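Local coordinates for catalase (Bacillus pumilus, PDB 4QOM) that breaks hydrogen peroxide down to water and oxygen as a haem-dependent catalase, and is captured here with pyrogallol bound, at the interface of chains A and B and the interface of chains A and C. Residues are numbered along the deposited sequence; one frame, centred on the assembly and turned at random. Chains: chain A/B/C, Catalase.

Contact 1: the interface of chains A and B. Residues chain A 213, 271, 277, 329, 331, 416; chain B 28-29.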
loop_
_atom_site.group_PDB
_atom_site.type_symbol
_atom_site.label_atom_id
_atom_site.label_comp_id
_atom_site.label_asym_id
_atom_site.label_seq_id
_atom_site.Cartn_x
_atom_site.Cartn_y
_atom_site.Cartn_z
ATOM N N TYR A 213 41.628 -1.250 3.198
ATOM C CA TYR A 213 40.724 -0.726 2.213
ATOM C C TYR A 213 40.752 -1.497 0.901
ATOM O O TYR A 213 41.785 -1.938 0.434
ATOM C CB TYR A 213 40.965 0.749 1.876
ATOM C CG TYR A 213 40.677 1.825 2.916
ATOM C CD1 TYR A 213 39.482 1.880 3.652
ATOM C CD2 TYR A 213 41.613 2.834 3.137
ATOM C CE1 TYR A 213 39.250 2.896 4.561
ATOM C CE2 TYR A 213 41.376 3.841 4.025
ATOM C CZ TYR A 213 40.187 3.904 4.698
ATOM O OH TYR A 213 40.035 4.936 5.600
ATOM N N TYR A 271 45.946 6.806 3.942
ATOM C CA TYR A 271 45.158 8.055 3.960
ATOM C C TYR A 271 46.060 9.243 4.015
ATOM O O TYR A 271 45.943 10.156 3.218
ATOM C CB TYR A 271 44.172 8.161 5.153
ATOM C CG TYR A 271 43.489 9.519 5.224
ATOM C CD1 TYR A 271 42.328 9.785 4.509
ATOM C CD2 TYR A 271 44.004 10.549 5.984
ATOM C CE1 TYR A 271 41.729 11.040 4.539
ATOM C CE2 TYR A 271 43.418 11.798 6.036
ATOM C CZ TYR A 271 42.255 12.049 5.328
ATOM O OH TYR A 271 41.642 13.285 5.351
ATOM N N ASP A 277 41.165 12.065 -0.418
ATOM C CA ASP A 277 40.573 11.091 0.521
ATOM C C ASP A 277 40.272 9.775 -0.209
ATOM O O ASP A 277 39.503 9.776 -1.162
ATOM C CB ASP A 277 39.294 11.671 1.096
ATOM C CG ASP A 277 38.688 10.839 2.189
ATOM O OD1 ASP A 277 38.874 9.629 2.197
ATOM O OD2 ASP A 277 38.135 11.424 3.150
ATOM N N GLU A 329 33.843 4.537 5.599
ATOM C CA GLU A 329 33.328 5.828 6.039
ATOM C C GLU A 329 32.852 6.808 4.917
ATOM O O GLU A 329 32.262 7.838 5.228
ATOM C CB GLU A 329 34.430 6.490 6.907
ATOM C CG GLU A 329 35.787 6.517 6.212
ATOM C CD GLU A 329 36.758 5.266 6.426
ATOM O OE1 GLU A 329 36.358 4.076 6.532
ATOM O OE2 GLU A 329 37.999 5.451 6.440
ATOM N N LYS A 331 30.783 8.872 2.711
ATOM C CA LYS A 331 29.562 9.431 3.216
ATOM C C LYS A 331 28.422 9.121 2.206
ATOM O O LYS A 331 27.251 9.221 2.569
ATOM C CB LYS A 331 29.648 10.931 3.386
ATOM C CG LYS A 331 30.657 11.363 4.464
ATOM C CD LYS A 331 30.610 12.863 4.675
ATOM C CE LYS A 331 31.831 13.351 5.456
ATOM N NZ LYS A 331 31.695 14.826 5.621
ATOM N N ILE A 416 34.509 16.801 3.707
ATOM C CA ILE A 416 35.825 16.174 3.905
ATOM C C ILE A 416 36.979 17.132 3.614
ATOM O O ILE A 416 36.872 18.081 2.772
ATOM C CB ILE A 416 36.034 14.951 2.980
ATOM C CG1 ILE A 416 35.883 15.317 1.530
ATOM C CG2 ILE A 416 35.128 13.791 3.392
ATOM C CD1 ILE A 416 36.388 14.265 0.597
ATOM N N HIS B 28 34.881 15.259 10.143
ATOM C CA HIS B 28 34.685 15.596 8.778
ATOM C C HIS B 28 34.762 14.397 7.828
ATOM O O HIS B 28 34.297 14.519 6.704
ATOM C CB HIS B 28 35.660 16.706 8.329
ATOM C CG HIS B 28 37.094 16.332 8.477
ATOM N ND1 HIS B 28 37.908 16.896 9.434
ATOM C CD2 HIS B 28 37.843 15.405 7.833
ATOM C CE1 HIS B 28 39.104 16.347 9.355
ATOM N NE2 HIS B 28 39.084 15.425 8.408
ATOM N N ARG B 29 35.383 13.292 8.233
ATOM C CA ARG B 29 35.491 12.157 7.324
ATOM C C ARG B 29 34.959 10.839 7.888
ATOM O O ARG B 29 35.220 9.748 7.351
ATOM C CB ARG B 29 36.899 11.994 6.743
ATOM C CG ARG B 29 38.008 11.651 7.725
ATOM C CD ARG B 29 39.327 11.527 6.934
ATOM N NE ARG B 29 40.385 10.833 7.687
ATOM C CZ ARG B 29 40.481 9.509 7.813
ATOM N NH1 ARG B 29 39.559 8.714 7.259
ATOM N NH2 ARG B 29 41.505 8.988 8.487
#
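A loop near the N-terminus of chain B, carrying B:His28 and B:Arg29 just beyond strand 25-26, lies against chain A where the 3-10 helix 268-273, strand 211-220, the start of helix 331-348 and the loops of A:Asp277, A:Glu329 and A:Ile416 come together. B:Arg29 is the main intruder, with 121 Å² of its surface hidden by chain A. Its CG sits between the backbone N and the carbonyl carbon (chi1 65°), and from there the chain runs extended to NE, which carries the guanidinium against one face of the ring of A:Tyr271. NE lies over that face, 3.5 Å from the centroid and displaced toward the hydroxyl-bearing carbon CZ, in a cation-pi contact with the two planes nearly parallel, 20° apart. The methylene before it adds an apolar contact, CD lying 3.4 Å from A:Tyr271 CZ. At the guanidinium edge, in its plane, A:Glu329 presents OE2 to NH1 of B:Arg29 at 3.7 Å, a long salt bridge that probably supplies a countercharge while the tyrosine covers a face. The carboxylate of A:Asp277 is turned almost perpendicular to the guanidinium, and its OD2 stands 5.1 Å from NE of B:Arg29; it may add to the negative field without pairing directly. A leucine in place of A:Tyr271 would probably leave the guanidinium without its aromatic cover and let it swing away from A:Glu329. Further along, A:Ile416 rests its CG2 methyl near the peptide between the two chain B residues, 3.5 Å from O of B:His28. That same carbonyl takes a hydrogen bond from A:Lys331, whose extended side chain brings NZ to 2.8 Å from O of B:His28, approaching from above the carbonyl plane with a C=O...N angle of 135°.

Contact 2: the interface of chains A and C. Residues chain A 122-124, 360; chain C 13-15.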
loop_
_atom_site.group_PDB
_atom_site.type_symbol
_atom_site.label_atom_id
_atom_site.label_comp_id
_atom_site.label_asym_id
_atom_site.label_seq_id
_atom_site.Cartn_x
_atom_site.Cartn_y
_atom_site.Cartn_z
ATOM N N GLU A 122 27.284 -17.680 4.276
ATOM C CA GLU A 122 27.173 -16.827 5.471
ATOM C C GLU A 122 26.217 -15.678 5.231
ATOM O O GLU A 122 26.263 -14.678 5.924
ATOM C CB GLU A 122 28.553 -16.314 5.930
ATOM C CG GLU A 122 29.349 -17.446 6.515
ATOM C CD GLU A 122 30.617 -17.025 7.210
ATOM O OE1 GLU A 122 31.145 -15.903 6.991
ATOM O OE2 GLU A 122 31.095 -17.886 7.981
ATOM N N GLY A 123 25.377 -15.846 4.210
ATOM C CA GLY A 123 24.359 -14.841 3.908
ATOM C C GLY A 123 24.533 -14.259 2.505
ATOM O O GLY A 123 25.528 -14.485 1.794
ATOM N N ASN A 124 23.560 -13.466 2.100
ATOM C CA ASN A 124 23.608 -12.822 0.780
ATOM C C ASN A 124 24.501 -11.582 0.832
ATOM O O ASN A 124 24.400 -10.797 1.745
ATOM C CB ASN A 124 22.221 -12.450 0.312
ATOM C CG ASN A 124 21.497 -13.636 -0.277
ATOM O OD1 ASN A 124 22.032 -14.763 -0.263
ATOM N ND2 ASN A 124 20.256 -13.425 -0.742
ATOM N N PRO A 360 18.076 -15.635 0.883
ATOM C CA PRO A 360 19.364 -16.300 1.049
ATOM C C PRO A 360 19.291 -17.777 0.889
ATOM O O PRO A 360 18.229 -18.389 0.993
ATOM C CB PRO A 360 19.816 -15.906 2.449
ATOM C CG PRO A 360 18.738 -15.116 3.071
ATOM C CD PRO A 360 17.557 -15.103 2.138
ATOM N N GLN C 13 19.031 -11.357 5.577
ATOM C CA GLN C 13 20.029 -11.740 4.566
ATOM C C GLN C 13 20.713 -13.079 4.902
ATOM O O GLN C 13 21.453 -13.607 4.074
ATOM C CB GLN C 13 21.134 -10.669 4.437
ATOM C CG GLN C 13 20.650 -9.271 4.139
ATOM C CD GLN C 13 20.195 -9.079 2.705
ATOM O OE1 GLN C 13 20.388 -9.939 1.830
ATOM N NE2 GLN C 13 19.508 -7.960 2.468
ATOM N N GLY C 14 20.407 -13.676 6.059
ATOM C CA GLY C 14 20.978 -14.953 6.452
ATOM C C GLY C 14 22.371 -14.800 7.095
ATOM O O GLY C 14 23.068 -15.816 7.268
ATOM N N VAL C 15 22.758 -13.591 7.459
ATOM C CA VAL C 15 24.018 -13.359 8.200
ATOM C C VAL C 15 23.800 -13.532 9.715
ATOM O O VAL C 15 22.880 -12.936 10.282
ATOM C CB VAL C 15 24.547 -11.935 7.958
ATOM C CG1 VAL C 15 25.808 -11.688 8.802
ATOM C CG2 VAL C 15 24.820 -11.654 6.472
HETATM O O HOH W 1 19.046 -10.761 -0.824
#
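This is a two-fold symmetric interface between identical subunits of the four-chain assembly, and the patch joins an N-terminal stretch of chain C to the start of strand 123-130 and a nearby loop of chain A, helping to hold that stretch on its neighbour. C:Gln13, C:Gly14 and C:Val15 lie along the beginning of the strand, with A:Pro360 from the separate loop beside them. Backbone makes the direct polar link: the amide N of A:Asn124 donates to the carbonyl O of C:Gln13 at 2.9 Å, nearly straight at the hydrogen (159°) and tilted 19° from the carbonyl plane. The same oxygen is flanked by the pyrrolidine ring of A:Pro360, whose CB comes within 3.3 Å of O of C:Gln13, so the acceptor meets an N-H and also the CB and CG methylenes of the proline. The side chain of C:Gln13 offers a second link. Bent at chi2 (-75°), it turns its amide back toward A:Asn124, and OE1 comes to rest 3.5 Å from CB of that residue. A water then bridges the two amides. ND2 of A:Asn124 lies 2.9 Å from this water, and OE1 of C:Gln13 is 3.1 Å from it, leaving the side chains coupled through solvent and not by direct bonding. At the other end of the patch C:Val15 points its CG2 methyl at chain A, 3.4 Å from the carbonyl O of A:Glu122, while its CG1 stays farther from that oxygen. A:Gly123 follows, and its lack of a side chain leaves its CA close to O of C:Gln13. Because the direct bond uses main-chain atoms on both sides, it probably depends little on the identity of either side chain. The site thus fastens the N-terminal segment of one catalase subunit across another and probably contributes to the cohesion of the tetramer.

About 28 Å separates the centres of contact 1 and contact 2, and they have no residue in common. Both draw on chain A as the receiving surface and on an N-terminal segment as the visitor, residues 28-29 of chain B in one and 13-15 of chain C in the other. Since the subunits are copies, a single arm can thus meet two different neighbours within a short run of sequence. Contact 1 leans more on side-chain charge and an aromatic face, contact 2 more on main chain and water. Repeated by symmetry, the two would be expected to tie the four subunits together through their exchanged N-terminal arms.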